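Side-chain contacts in lactose Operon Repressor (Escherichia coli, PDB 1JYE), which represses transcription of the lactose operon by binding operator DNA, a grip that inducer sugars loosen: residues A[102-105]-A[106-110]; A[261-264]-A[265-268]. The protein carries 1 engineered substitution. One frame throughout, in Å; residues are numbered along the deposited sequence.

Both contacts are local, and each sits at a join between a helix and a loop. Contact 1 (102-110) starts helix 104-115, which follows strand 93-98 of one parallel sheet. Contact 2 (261-268) follows helix 247-259 and leads into strand 269-271 of the other. The two sheets belong to the two subdomains of a periplasmic-binding-protein-like core; in this family the inducer binds in the cleft between them. The contact centres are 42 Å apart, their nearest atoms about 30 Å, on opposite sides of the chain's centre. They do not touch, and neither touches the second subunit of the dimer.

Contact 1: A[102-105]-A[106-110]; sequences SGVE and ACKTA. Unlike the reference sequence in segment 106-110: Thr109 (reference Ala).
Val104, Glu105 and Lys108 meet in a local helix-start contact at the surface, in the first turns of helix 104-115. Gly103 takes the N-cap position. Its backbone angles would push a CB against the carbonyl oxygen of Ser102, so they suit a glycine. Two backbone bonds open the helix: Lys108 N gives its proton to Val104 O at 2.9 Å, and Thr109 N gives its own to Glu105 O at 3.0 Å. Before them a water bridges the turn. It accepts from Ala106 N at 2.8 Å and donates to Ser102 O at 3.1 Å.

The side chains of Val104 and Lys108 run side by side and point the same way. Val104 CG2 is anti to the backbone N, and this branch touches Lys108 CE at 3.5 Å. Lower down, Lys108 CG rests on Val104 O at 3.1 Å. Glu105 crosses the lysine obliquely. Its chain folds at chi2 (-52°), and Glu105 OE1 comes 4.0 Å from Lys108 CD; the carboxylate lies beside the methylene chain. Thr109, where the reference sequence has alanine, places OG1 near Glu105 O.

On the inner side of the helix Cys107 and Val104 pack on Val136 of helix 130-139, and Lys108 also touches Ala135 there. Ala106 leans on Val99.

Glu105 OE2 and Lys108 NZ are 5.6 Å apart, too far for a salt bridge. The opposite charges are not in contact, though they may still attract each other through space. An acidic group in the first turn is likely to be favoured by the helix dipole. The water probably helps to satisfy the Ala106 N-H, and it links the first turn to the residue before the N-cap.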
loop_
_atom_site.group_PDB
_atom_site.type_symbol
_atom_site.label_atom_id
_atom_site.label_comp_id
_atom_site.label_asym_id
_atom_site.label_seq_id
_atom_site.Cartn_x
_atom_site.Cartn_y
_atom_site.Cartn_z
ATOM N N SER A 102 10.320 -0.034 -16.213
ATOM C CA SER A 102 11.246 0.648 -17.108
ATOM C C SER A 102 11.164 0.235 -18.573
ATOM O O SER A 102 11.619 -0.846 -18.952
ATOM C CB SER A 102 12.682 0.455 -16.613
ATOM O OG SER A 102 12.851 0.990 -15.312
ATOM N N GLY A 103 10.582 1.102 -19.397
ATOM C CA GLY A 103 10.502 0.812 -20.816
ATOM C C GLY A 103 9.146 0.555 -21.440
ATOM O O GLY A 103 8.272 -0.089 -20.857
ATOM N N VAL A 104 8.988 1.064 -22.658
ATOM C CA VAL A 104 7.762 0.894 -23.418
ATOM C C VAL A 104 7.688 -0.552 -23.906
ATOM O O VAL A 104 6.603 -1.098 -24.093
ATOM C CB VAL A 104 7.734 1.853 -24.632
ATOM C CG1 VAL A 104 8.965 1.625 -25.500
ATOM C CG2 VAL A 104 6.463 1.645 -25.438
ATOM N N GLU A 105 8.849 -1.172 -24.102
ATOM C CA GLU A 105 8.895 -2.555 -24.565
ATOM C C GLU A 105 8.321 -3.503 -23.516
ATOM O O GLU A 105 7.634 -4.464 -23.851
ATOM C CB GLU A 105 10.333 -2.965 -24.892
ATOM C CG GLU A 105 10.943 -2.213 -26.063
ATOM C CD GLU A 105 10.069 -2.258 -27.300
ATOM O OE1 GLU A 105 9.586 -3.355 -27.646
ATOM O OE2 GLU A 105 9.868 -1.196 -27.929
ATOM N N ALA A 106 8.613 -3.227 -22.250
ATOM C CA ALA A 106 8.116 -4.055 -21.157
ATOM C C ALA A 106 6.594 -3.963 -21.105
ATOM O O ALA A 106 5.911 -4.955 -20.847
ATOM C CB ALA A 106 8.715 -3.591 -19.835
ATOM N N CYS A 107 6.066 -2.769 -21.360
ATOM C CA CYS A 107 4.623 -2.564 -21.339
ATOM C C CYS A 107 3.983 -3.238 -22.546
ATOM O O CYS A 107 2.907 -3.823 -22.441
ATOM C CB CYS A 107 4.294 -1.068 -21.334
ATOM S SG CYS A 107 2.574 -0.701 -20.901
ATOM N N LYS A 108 4.644 -3.159 -23.698
ATOM C CA LYS A 108 4.117 -3.793 -24.901
ATOM C C LYS A 108 4.027 -5.302 -24.697
ATOM O O LYS A 108 3.079 -5.945 -25.145
ATOM C CB LYS A 108 5.012 -3.485 -26.101
ATOM C CG LYS A 108 4.936 -2.043 -26.563
ATOM C CD LYS A 108 5.913 -1.785 -27.699
ATOM C CE LYS A 108 5.745 -0.387 -28.254
ATOM N NZ LYS A 108 4.386 -0.208 -28.826
ATOM N N THR A 109 5.020 -5.864 -24.018
ATOM C CA THR A 109 5.036 -7.297 -23.754
ATOM C C THR A 109 3.849 -7.667 -22.868
ATOM O O THR A 109 3.171 -8.668 -23.105
ATOM C CB THR A 109 6.349 -7.719 -23.061
ATOM O OG1 THR A 109 7.445 -7.515 -23.964
ATOM C CG2 THR A 109 6.299 -9.187 -22.652
ATOM N N ALA A 110 3.598 -6.849 -21.850
ATOM C CA ALA A 110 2.482 -7.094 -20.945
ATOM C C ALA A 110 1.175 -7.085 -21.731
ATOM O O ALA A 110 0.325 -7.960 -21.554
ATOM C CB ALA A 110 2.450 -6.032 -19.850
HETATM O O HOH W 1 11.132 -2.061 -21.773
#

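Contact 2: A[261-264]-A[265-268]; sequences GLRV and GADI
Arg263 and Asp267 tie together the loop that links helix 247-259 to strand 269-271. The helix ends in a Schellman motif at Gly261, whose phi is positive. The chain then doubles back, and Val264 and Ile268 form a single beta bridge.

Arg263 and Asp267 hold each other through both backbone and side chain. Asp267 OD1 accepts from Arg263 N at 2.8 Å, on its anti side and somewhat out of the carboxylate plane. From the same face of the carboxylate, Arg263 NE reaches OD1 of Asp267 at 3.2 Å in a nearly straight bond (175°). Arg263 NH2 reaches OD2 of Asp267 at 2.9 Å and completes a side-on, two-nitrogen salt bridge. The arginine bends at chi3 (-64°), which turns the guanidinium back over the loop. The acid lies near the guanidinium plane, but the two planes are 57° apart, so both nitrogens meet the carboxylate from above its plane. Ala266 CB sits over the centre of one guanidinium face.

Arg263 O accepts twice, from Asp267 N at 2.9 Å and from Ile268 N at 3.1 Å. Gly265 N bonds to Ile268 O at 2.8 Å. A CB on Gly265 would clash with Val264 O, so the loop calls for glycine there. With Asp267 replaced by an alanine, Arg263 N is likely to lose this acceptor, and the guanidinium the carboxylate it grips here, leaving it freer to turn.

Next to the polar pair, Leu262 CD1 meets Ile268 CD1 at 3.6 Å. Leu262, Val264 and Ile268 all pack on Ile257 of helix 247-259. Val264 also touches Pro284 and Thr328, and Ile268 touches Val238, just ahead of strand 241-244. The loop thus folds back on the helix it leaves as the chain enters strand 269-271, beside strand 241-244.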
loop_
_atom_site.group_PDB
_atom_site.type_symbol
_atom_site.label_atom_id
_atom_site.label_comp_id
_atom_site.label_asym_id
_atom_site.label_seq_id
_atom_site.Cartn_x
_atom_site.Cartn_y
_atom_site.Cartn_z
ATOM N N GLY A 261 16.759 18.264 14.310
ATOM C CA GLY A 261 16.504 19.213 15.380
ATOM C C GLY A 261 15.558 20.338 15.013
ATOM O O GLY A 261 15.511 21.359 15.699
ATOM N N LEU A 262 14.799 20.158 13.935
ATOM C CA LEU A 262 13.851 21.175 13.493
ATOM C C LEU A 262 12.415 20.689 13.640
ATOM O O LEU A 262 12.160 19.489 13.746
ATOM C CB LEU A 262 14.123 21.551 12.033
ATOM C CG LEU A 262 15.502 22.151 11.748
ATOM C CD1 LEU A 262 15.644 22.415 10.254
ATOM C CD2 LEU A 262 15.677 23.441 12.537
ATOM N N ARG A 263 11.479 21.627 13.643
ATOM C CA ARG A 263 10.070 21.294 13.785
ATOM C C ARG A 263 9.342 21.309 12.451
ATOM O O ARG A 263 9.408 22.290 11.710
ATOM C CB ARG A 263 9.391 22.286 14.728
ATOM C CG ARG A 263 9.927 22.272 16.150
ATOM C CD ARG A 263 9.448 23.501 16.902
ATOM N NE ARG A 263 9.976 24.725 16.305
ATOM C CZ ARG A 263 9.618 25.953 16.668
ATOM N NH1 ARG A 263 8.726 26.130 17.633
ATOM N NH2 ARG A 263 10.153 27.006 16.064
ATOM N N VAL A 264 8.654 20.217 12.137
ATOM C CA VAL A 264 7.883 20.167 10.902
ATOM C C VAL A 264 6.738 21.145 11.126
ATOM O O VAL A 264 6.050 21.082 12.147
ATOM C CB VAL A 264 7.314 18.758 10.642
ATOM C CG1 VAL A 264 6.400 18.777 9.420
ATOM C CG2 VAL A 264 8.446 17.775 10.436
ATOM N N GLY A 265 6.546 22.058 10.181
ATOM C CA GLY A 265 5.495 23.047 10.314
ATOM C C GLY A 265 6.057 24.378 10.784
ATOM O O GLY A 265 6.180 25.321 10.004
ATOM N N ALA A 266 6.419 24.450 12.061
ATOM C CA ALA A 266 6.958 25.675 12.645
ATOM C C ALA A 266 8.277 26.131 12.022
ATOM O O ALA A 266 8.481 27.322 11.797
ATOM C CB ALA A 266 7.128 25.496 14.149
ATOM N N ASP A 267 9.176 25.188 11.752
ATOM C CA ASP A 267 10.468 25.522 11.161
ATOM C C ASP A 267 10.478 25.268 9.660
ATOM O O ASP A 267 10.887 26.126 8.881
ATOM C CB ASP A 267 11.580 24.721 11.844
ATOM C CG ASP A 267 11.815 25.163 13.280
ATOM O OD1 ASP A 267 12.231 24.324 14.105
ATOM O OD2 ASP A 267 11.592 26.357 13.581
ATOM N N ILE A 268 10.037 24.082 9.253
ATOM C CA ILE A 268 9.981 23.751 7.836
ATOM C C ILE A 268 8.630 23.133 7.509
ATOM O O ILE A 268 8.301 22.047 7.993
ATOM C CB ILE A 268 11.088 22.757 7.430
ATOM C CG1 ILE A 268 12.467 23.367 7.702
ATOM C CG2 ILE A 268 10.951 22.408 5.946
ATOM C CD1 ILE A 268 13.624 22.494 7.270
#